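Local coordinates for protein histone-lysine N-methyltransferase SETMAR (Homo sapiens, PDB 3BO5) that methylates histone H3 through its SET domain and, fused to a mariner transposase, takes part in DNA double-strand break repair, at residues 41-54 and 154-168. The protein carries 2 engineered substitutions. Residues are numbered along the deposited sequence; the frame is centred on the assembly and turned at random.
Sequences TPDHVVGPGADIDP and EYAGEVLGFSEVQRR
Glu164 folds back on Pro48 through a bend at its second torsion: CG lies anti to the backbone N (chi1 175°), the chain bends at chi2 (75°), and Glu164 CD comes to rest 3.6 Å from Pro48 CB. His44, with CG beside its own backbone N (chi1 -69°), lays one ring face under Val159 CG2, a CH-pi contact offset toward the rim, while its edge offers ND1 to Gly157 N in a weak hydrogen bond of 3.4 Å. NE2 donates to the carbonyl of Pro229, which fixes the ring's rotation. Between these ends, residues 45-46 add a short parallel strand to the edge of strand 151-160. Val45 N gives a bond to Gly157 O from above the carbonyl plane, and Val45 O takes Val159 N at 2.8 Å, nearly along the C=O axis. The type II turn from Gly47 to Ala50 then delivers Pro48 O to Gly161 N (3.0 Å, on a lone pair), tying the turn to the N-cap of helix 162-169. Beside the Pro48 ring, Arg168 grips Glu158 end-on, NH1 reaching OE1 and NH2 reaching OE2, and its NE takes the anti lone pair of Glu164 OE2 at 2.8 Å. Leu160 CD2 sits over the guanidinium centre, and Asp198 holds NH1 as well. Replacing Glu164 with an alanine would probably leave Arg167 and Arg168 NE without their carboxylate and open a gap beside Pro48. At the far end, Asp43 OD1 and Glu154 OE1 come within 4.1 Å, and one water donates to both carboxylates, probably easing their repulsion. Backbone pairing thus joins the pre-SET region to the SET domain, while the ionic network, formed among side chains of 154-168, packs charged groups against Pro48 ring carbons, and a water links Glu158 OE2 to Val46 O.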
ATOM      1  N   THR A  41       2.005  -6.235  11.297  1.00 12.18           N
ATOM      2  CA  THR A  41       3.118  -5.315  11.308  1.00 13.90           C
ATOM      3  C   THR A  41       2.686  -4.052  10.641  1.00 13.09           C
ATOM      4  O   THR A  41       1.988  -4.112   9.609  1.00 13.73           O
ATOM      5  CB  THR A  41       4.339  -5.893  10.561  1.00 13.27           C
ATOM      6  OG1 THR A  41       5.393  -4.917  10.564  1.00 14.10           O
ATOM      7  CG2 THR A  41       4.048  -6.266   9.063  1.00 14.65           C
ATOM      8  N   PRO A  42       3.052  -2.904  11.235  1.00 14.08           N
ATOM      9  CA  PRO A  42       2.724  -1.662  10.566  1.00 13.11           C
ATOM     10  C   PRO A  42       3.666  -1.341   9.453  1.00 12.81           C
ATOM     11  O   PRO A  42       3.425  -0.365   8.653  1.00 14.45           O
ATOM     12  CB  PRO A  42       2.835  -0.625  11.717  1.00 13.09           C
ATOM     13  CG  PRO A  42       3.968  -1.201  12.585  1.00 13.67           C
ATOM     14  CD  PRO A  42       3.785  -2.722  12.505  1.00 15.11           C
ATOM     15  N   ASP A  43       4.784  -2.104   9.332  1.00 12.38           N
ATOM     16  CA  ASP A  43       5.802  -1.731   8.397  1.00 11.84           C
ATOM     17  C   ASP A  43       6.356  -2.966   7.702  1.00 11.10           C
ATOM     18  O   ASP A  43       6.235  -4.056   8.222  1.00 11.70           O
ATOM     19  CB  ASP A  43       6.996  -1.051   9.058  1.00 13.14           C
ATOM     20  CG  ASP A  43       6.678   0.383   9.400  1.00 14.10           C
ATOM     21  OD1 ASP A  43       6.622   1.192   8.470  1.00 18.53           O
ATOM     22  OD2 ASP A  43       6.544   0.632  10.614  1.00 20.01           O
ATOM     23  N   HIS A  44       6.982  -2.777   6.565  1.00 12.54           N
ATOM     24  CA  HIS A  44       7.654  -3.934   5.895  1.00 12.18           C
ATOM     25  C   HIS A  44       8.652  -4.581   6.889  1.00 15.06           C
ATOM     26  O   HIS A  44       9.287  -3.916   7.764  1.00 13.70           O
ATOM     27  CB  HIS A  44       8.531  -3.519   4.750  1.00 13.22           C
ATOM     28  CG  HIS A  44       7.833  -2.990   3.536  1.00 12.14           C
ATOM     29  ND1 HIS A  44       6.609  -3.462   3.089  1.00 12.67           N
ATOM     30  CD2 HIS A  44       8.252  -2.059   2.634  1.00 13.21           C
ATOM     31  CE1 HIS A  44       6.316  -2.836   1.955  1.00 11.39           C
ATOM     32  NE2 HIS A  44       7.283  -1.980   1.669  1.00 13.45           N
ATOM     33  N   VAL A  45       8.816  -5.897   6.723  1.00 13.02           N
ATOM     34  CA  VAL A  45       9.808  -6.639   7.487  1.00 14.40           C
ATOM     35  C   VAL A  45      10.616  -7.446   6.478  1.00 14.75           C
ATOM     36  O   VAL A  45      10.204  -7.651   5.339  1.00 14.28           O
ATOM     37  CB  VAL A  45       9.161  -7.595   8.485  1.00 12.12           C
ATOM     38  CG1 VAL A  45       8.259  -6.818   9.490  1.00 16.14           C
ATOM     39  CG2 VAL A  45       8.329  -8.687   7.762  1.00 12.48           C
ATOM     40  N   VAL A  46      11.813  -7.853   6.928  1.00 15.73           N
ATOM     41  CA  VAL A  46      12.648  -8.722   6.087  1.00 15.46           C
ATOM     42  C   VAL A  46      11.979 -10.053   5.922  1.00 15.98           C
ATOM     43  O   VAL A  46      11.461 -10.654   6.913  1.00 17.53           O
ATOM     44  CB  VAL A  46      13.994  -9.049   6.782  1.00 15.76           C
ATOM     45  CG1 VAL A  46      14.700 -10.254   6.070  1.00 21.44           C
ATOM     46  CG2 VAL A  46      14.849  -7.860   6.774  1.00 17.68           C
ATOM     47  N   GLY A  47      12.025 -10.559   4.669  1.00 14.26           N
ATOM     48  CA  GLY A  47      11.487 -11.893   4.429  1.00 15.69           C
ATOM     49  C   GLY A  47      12.578 -12.673   3.708  1.00 15.12           C
ATOM     50  O   GLY A  47      13.626 -12.087   3.313  1.00 15.66           O
ATOM     51  N   PRO A  48      12.326 -13.989   3.559  1.00 15.63           N
ATOM     52  CA  PRO A  48      13.298 -14.799   2.823  1.00 15.82           C
ATOM     53  C   PRO A  48      13.605 -14.249   1.445  1.00 15.69           C
ATOM     54  O   PRO A  48      12.714 -13.916   0.623  1.00 14.47           O
ATOM     55  CB  PRO A  48      12.670 -16.196   2.789  1.00 16.95           C
ATOM     56  CG  PRO A  48      11.723 -16.201   3.892  1.00 18.91           C
ATOM     57  CD  PRO A  48      11.179 -14.782   4.001  1.00 17.16           C
ATOM     58  N   GLY A  49      14.885 -14.217   1.157  1.00 15.49           N
ATOM     59  CA  GLY A  49      15.363 -13.785  -0.167  1.00 16.75           C
ATOM     60  C   GLY A  49      15.506 -12.304  -0.385  1.00 17.93           C
ATOM     61  O   GLY A  49      16.050 -11.837  -1.405  1.00 18.53           O
ATOM     62  N   ALA A  50      15.023 -11.511   0.575  1.00 17.43           N
ATOM     63  CA  ALA A  50      15.258 -10.091   0.507  1.00 17.84           C
ATOM     64  C   ALA A  50      16.781  -9.853   0.548  1.00 18.57           C
ATOM     65  O   ALA A  50      17.460 -10.416   1.377  1.00 19.60           O
ATOM     66  CB  ALA A  50      14.591  -9.448   1.705  1.00 17.23           C
ATOM     67  N   ASP A  51      17.288  -9.001  -0.305  1.00 19.57           N
ATOM     68  CA  ASP A  51      18.702  -8.627  -0.257  1.00 21.07           C
ATOM     69  C   ASP A  51      18.912  -7.258   0.346  1.00 21.05           C
ATOM     70  O   ASP A  51      20.043  -6.900   0.652  1.00 21.37           O
ATOM     71  CB  ASP A  51      19.381  -8.777  -1.608  1.00 24.29           C
ATOM     72  CG  ASP A  51      18.760  -7.902  -2.685  1.00 28.39           C
ATOM     73  OD1 ASP A  51      17.536  -7.668  -2.667  1.00 33.25           O
ATOM     74  OD2 ASP A  51      19.508  -7.477  -3.588  1.00 37.48           O
ATOM     75  N   ILE A  52      17.823  -6.553   0.638  1.00 20.53           N
ATOM     76  CA  ILE A  52      17.868  -5.203   1.222  1.00 19.89           C
ATOM     77  C   ILE A  52      16.892  -5.197   2.435  1.00 19.47           C
ATOM     78  O   ILE A  52      15.718  -5.536   2.246  1.00 19.05           O
ATOM     79  CB  ILE A  52      17.435  -4.124   0.187  1.00 20.50           C
ATOM     80  CG1 ILE A  52      18.313  -4.203  -1.105  1.00 23.27           C
ATOM     81  CG2 ILE A  52      17.465  -2.715   0.834  1.00 22.70           C
ATOM     82  CD1 ILE A  52      17.945  -3.197  -2.210  1.00 23.70           C
ATOM     83  N   ASP A  53      17.367  -4.846   3.640  1.00 18.09           N
ATOM     84  CA  ASP A  53      16.526  -4.820   4.802  1.00 19.13           C
ATOM     85  C   ASP A  53      15.713  -3.542   4.728  1.00 18.01           C
ATOM     86  O   ASP A  53      16.281  -2.458   4.736  1.00 17.68           O
ATOM     87  CB  ASP A  53      17.398  -4.860   6.060  1.00 19.41           C
ATOM     88  CG  ASP A  53      16.629  -4.708   7.341  1.00 24.59           C
ATOM     89  OD1 ASP A  53      15.425  -4.299   7.368  1.00 22.53           O
ATOM     90  OD2 ASP A  53      17.244  -5.090   8.396  1.00 28.99           O
ATOM     91  N   PRO A  54      14.375  -3.682   4.631  1.00 15.88           N
ATOM     92  CA  PRO A  54      13.604  -2.476   4.316  1.00 15.93           C
ATOM     93  C   PRO A  54      13.607  -1.482   5.452  1.00 16.51           C
ATOM     94  O   PRO A  54      13.126  -0.339   5.286  1.00 16.69           O
ATOM     95  CB  PRO A  54      12.176  -3.022   4.116  1.00 15.29           C
ATOM     96  CG  PRO A  54      12.163  -4.246   4.966  1.00 17.08           C
ATOM     97  CD  PRO A  54      13.512  -4.868   4.690  1.00 17.07           C
ATOM     98  N   GLU A 154      -0.448   1.947   3.857  1.00 12.68           N
ATOM     99  CA  GLU A 154       0.499   1.130   3.037  1.00 11.91           C
ATOM    100  C   GLU A 154      -0.041  -0.248   2.781  1.00 10.81           C
ATOM    101  O   GLU A 154      -0.955  -0.730   3.406  1.00 11.99           O
ATOM    102  CB  GLU A 154       1.843   0.913   3.778  1.00 12.29           C
ATOM    103  CG  GLU A 154       2.611   2.140   3.920  1.00 16.09           C
ATOM    104  CD  GLU A 154       3.937   1.870   4.656  1.00 15.36           C
ATOM    105  OE1 GLU A 154       4.295   2.719   5.477  1.00 17.05           O
ATOM    106  OE2 GLU A 154       4.609   0.797   4.420  1.00 15.75           O
ATOM    107  N   TYR A 155       0.596  -0.878   1.777  1.00 10.64           N
ATOM    108  CA  TYR A 155       0.508  -2.332   1.655  1.00 11.28           C
ATOM    109  C   TYR A 155       1.893  -2.808   2.085  1.00 11.04           C
ATOM    110  O   TYR A 155       2.882  -2.701   1.363  1.00 11.45           O
ATOM    111  CB  TYR A 155       0.238  -2.636   0.174  1.00 10.02           C
ATOM    112  CG  TYR A 155      -0.263  -4.059  -0.073  1.00 10.79           C
ATOM    113  CD1 TYR A 155      -1.603  -4.430   0.138  1.00 11.17           C
ATOM    114  CD2 TYR A 155       0.654  -5.036  -0.506  1.00  9.49           C
ATOM    115  CE1 TYR A 155      -2.068  -5.710  -0.050  1.00 10.30           C
ATOM    116  CE2 TYR A 155       0.201  -6.374  -0.718  1.00 11.93           C
ATOM    117  CZ  TYR A 155      -1.136  -6.697  -0.492  1.00 10.39           C
ATOM    118  OH  TYR A 155      -1.597  -7.959  -0.683  1.00 12.11           O
ATOM    119  N   ALA A 156       1.912  -3.347   3.329  1.00 10.17           N
ATOM    120  CA  ALA A 156       3.215  -3.666   4.005  1.00 11.12           C
ATOM    121  C   ALA A 156       3.242  -5.135   4.469  1.00 11.78           C
ATOM    122  O   ALA A 156       2.265  -5.652   4.879  1.00 11.72           O
ATOM    123  CB  ALA A 156       3.423  -2.732   5.254  1.00 12.26           C
ATOM    124  N   GLY A 157       4.402  -5.776   4.348  1.00 10.94           N
ATOM    125  CA  GLY A 157       4.520  -7.160   4.820  1.00 12.18           C
ATOM    126  C   GLY A 157       5.914  -7.622   4.592  1.00 12.69           C
ATOM    127  O   GLY A 157       6.844  -6.844   4.704  1.00 13.18           O
ATOM    128  N   GLU A 158       6.091  -8.943   4.472  1.00 11.91           N
ATOM    129  CA  GLU A 158       7.456  -9.413   4.258  1.00 11.89           C
ATOM    130  C   GLU A 158       7.938  -9.006   2.886  1.00 13.09           C
ATOM    131  O   GLU A 158       7.206  -9.170   1.884  1.00 13.94           O
ATOM    132  CB  GLU A 158       7.458 -10.948   4.247  1.00 13.01           C
ATOM    133  CG  GLU A 158       7.158 -11.573   5.579  1.00 12.29           C
ATOM    134  CD  GLU A 158       7.193 -13.070   5.495  1.00 16.46           C
ATOM    135  OE1 GLU A 158       6.148 -13.677   5.299  1.00 13.07           O
ATOM    136  OE2 GLU A 158       8.323 -13.584   5.545  1.00 21.43           O
ATOM    137  N   VAL A 159       9.170  -8.543   2.843  1.00 12.16           N
ATOM    138  CA  VAL A 159       9.823  -8.200   1.561  1.00 12.45           C
ATOM    139  C   VAL A 159      10.596  -9.437   1.139  1.00 14.84           C
ATOM    140  O   VAL A 159      11.414  -9.950   1.913  1.00 14.76           O
ATOM    141  CB  VAL A 159      10.765  -7.021   1.753  1.00 13.35           C
ATOM    142  CG1 VAL A 159      11.532  -6.693   0.491  1.00 14.43           C
ATOM    143  CG2 VAL A 159       9.875  -5.787   2.137  1.00 14.25           C
ATOM    144  N   LEU A 160      10.291  -9.964  -0.039  1.00 13.01           N
ATOM    145  CA  LEU A 160      10.752 -11.319  -0.422  1.00 14.12           C
ATOM    146  C   LEU A 160      11.644 -11.191  -1.627  1.00 13.60           C
ATOM    147  O   LEU A 160      11.581 -10.279  -2.443  1.00 13.89           O
ATOM    148  CB  LEU A 160       9.570 -12.161  -0.867  1.00 13.94           C
ATOM    149  CG  LEU A 160       8.488 -12.438   0.140  1.00 12.64           C
ATOM    150  CD1 LEU A 160       7.386 -13.365  -0.429  1.00 17.01           C
ATOM    151  CD2 LEU A 160       9.081 -13.015   1.399  1.00 17.29           C
ATOM    152  N   GLY A 161      12.501 -12.192  -1.784  1.00 13.02           N
ATOM    153  CA  GLY A 161      13.143 -12.323  -3.066  1.00 14.54           C
ATOM    154  C   GLY A 161      12.311 -13.100  -4.088  1.00 13.06           C
ATOM    155  O   GLY A 161      11.348 -13.818  -3.754  1.00 13.08           O
ATOM    156  N   PHE A 162      12.762 -12.991  -5.351  1.00 13.77           N
ATOM    157  CA  PHE A 162      12.033 -13.558  -6.459  1.00 15.04           C
ATOM    158  C   PHE A 162      11.797 -15.083  -6.301  1.00 14.37           C
ATOM    159  O   PHE A 162      10.698 -15.574  -6.526  1.00 14.35           O
ATOM    160  CB  PHE A 162      12.807 -13.245  -7.748  1.00 16.52           C
ATOM    161  CG  PHE A 162      12.099 -13.609  -9.005  1.00 16.28           C
ATOM    162  CD1 PHE A 162      11.807 -12.607  -9.913  1.00 17.62           C
ATOM    163  CD2 PHE A 162      11.858 -14.933  -9.373  1.00 21.34           C
ATOM    164  CE1 PHE A 162      11.173 -12.947 -11.127  1.00 18.36           C
ATOM    165  CE2 PHE A 162      11.210 -15.258 -10.576  1.00 20.05           C
ATOM    166  CZ  PHE A 162      10.862 -14.288 -11.432  1.00 20.03           C
ATOM    167  N   SER A 163      12.860 -15.811  -5.913  1.00 15.51           N
ATOM    168  CA  SER A 163      12.725 -17.272  -5.798  1.00 15.50           C
ATOM    169  C   SER A 163      11.809 -17.667  -4.682  1.00 14.75           C
ATOM    170  O   SER A 163      11.039 -18.640  -4.836  1.00 18.12           O
ATOM    171  CB  SER A 163      14.063 -17.980  -5.715  1.00 16.61           C
ATOM    172  OG  SER A 163      14.813 -17.582  -6.815  1.00 19.60           O
ATOM    173  N   GLU A 164      11.872 -16.898  -3.566  1.00 15.65           N
ATOM    174  CA  GLU A 164      10.922 -17.148  -2.475  1.00 16.59           C
ATOM    175  C   GLU A 164       9.477 -16.907  -2.918  1.00 16.11           C
ATOM    176  O   GLU A 164       8.580 -17.611  -2.526  1.00 15.96           O
ATOM    177  CB  GLU A 164      11.276 -16.310  -1.271  1.00 16.39           C
ATOM    178  CG  GLU A 164      10.248 -16.445  -0.175  1.00 18.61           C
ATOM    179  CD  GLU A 164      10.343 -17.777   0.566  1.00 21.55           C
ATOM    180  OE1 GLU A 164      11.314 -18.583   0.326  1.00 19.93           O
ATOM    181  OE2 GLU A 164       9.415 -18.041   1.354  1.00 18.71           O
ATOM    182  N   VAL A 165       9.295 -15.865  -3.721  1.00 13.66           N
ATOM    183  CA  VAL A 165       7.974 -15.609  -4.337  1.00 14.29           C
ATOM    184  C   VAL A 165       7.478 -16.799  -5.143  1.00 15.62           C
ATOM    185  O   VAL A 165       6.376 -17.305  -4.946  1.00 14.85           O
ATOM    186  CB  VAL A 165       7.951 -14.343  -5.169  1.00 13.97           C
ATOM    187  CG1 VAL A 165       6.618 -14.290  -6.015  1.00 16.02           C
ATOM    188  CG2 VAL A 165       8.016 -13.175  -4.161  1.00 16.14           C
ATOM    189  N   GLN A 166       8.357 -17.276  -6.021  1.00 15.90           N
ATOM    190  CA  GLN A 166       8.021 -18.468  -6.785  1.00 17.32           C
ATOM    191  C   GLN A 166       7.663 -19.644  -5.906  1.00 16.77           C
ATOM    192  O   GLN A 166       6.721 -20.378  -6.191  1.00 19.00           O
ATOM    193  CB  GLN A 166       9.198 -18.901  -7.632  1.00 17.47           C
ATOM    194  CG  GLN A 166       9.472 -17.948  -8.713  1.00 20.23           C
ATOM    195  CD  GLN A 166       8.350 -17.960  -9.744  1.00 27.58           C
ATOM    196  OE1 GLN A 166       7.698 -16.950  -9.948  1.00 33.89           O
ATOM    197  NE2 GLN A 166       8.107 -19.130 -10.368  1.00 29.52           N
ATOM    198  N   ARG A 167       8.438 -19.859  -4.862  1.00 16.59           N
ATOM    199  CA  ARG A 167       8.203 -20.938  -3.943  1.00 19.84           C
ATOM    200  C   ARG A 167       6.828 -20.836  -3.295  1.00 20.02           C
ATOM    201  O   ARG A 167       6.091 -21.816  -3.213  1.00 21.44           O
ATOM    202  CB  ARG A 167       9.346 -20.929  -2.931  1.00 20.88           C
ATOM    203  CG  ARG A 167       9.679 -22.275  -2.314  1.00 24.13           C
ATOM    204  CD  ARG A 167      10.579 -22.137  -1.083  1.00 25.94           C
ATOM    205  NE  ARG A 167       9.959 -21.257  -0.068  1.00 26.67           N
ATOM    206  CZ  ARG A 167       9.006 -21.650   0.772  1.00 28.57           C
ATOM    207  NH1 ARG A 167       8.596 -22.930   0.824  1.00 32.24           N
ATOM    208  NH2 ARG A 167       8.469 -20.766   1.576  1.00 26.94           N
ATOM    209  N   ARG A 168       6.461 -19.640  -2.825  1.00 17.19           N
ATOM    210  CA  ARG A 168       5.176 -19.474  -2.162  1.00 19.56           C
ATOM    211  C   ARG A 168       3.990 -19.539  -3.100  1.00 20.72           C
ATOM    212  O   ARG A 168       2.937 -20.098  -2.766  1.00 21.15           O
ATOM    213  CB  ARG A 168       5.159 -18.108  -1.443  1.00 16.74           C
ATOM    214  CG  ARG A 168       6.188 -18.014  -0.360  1.00 19.43           C
ATOM    215  CD  ARG A 168       6.041 -16.730   0.449  1.00 18.39           C
ATOM    216  NE  ARG A 168       6.975 -16.687   1.566  1.00 18.23           N
ATOM    217  CZ  ARG A 168       6.921 -15.857   2.613  1.00 15.65           C
ATOM    218  NH1 ARG A 168       5.960 -14.937   2.721  1.00 17.20           N
ATOM    219  NH2 ARG A 168       7.871 -15.949   3.561  1.00 20.03           N
TER
HETATM  220  O   HOH W   1       6.758   0.071   5.952  1.00 13.62           O
HETATM  221  O   HOH W   2       9.950 -13.321   7.538  1.00 29.79           O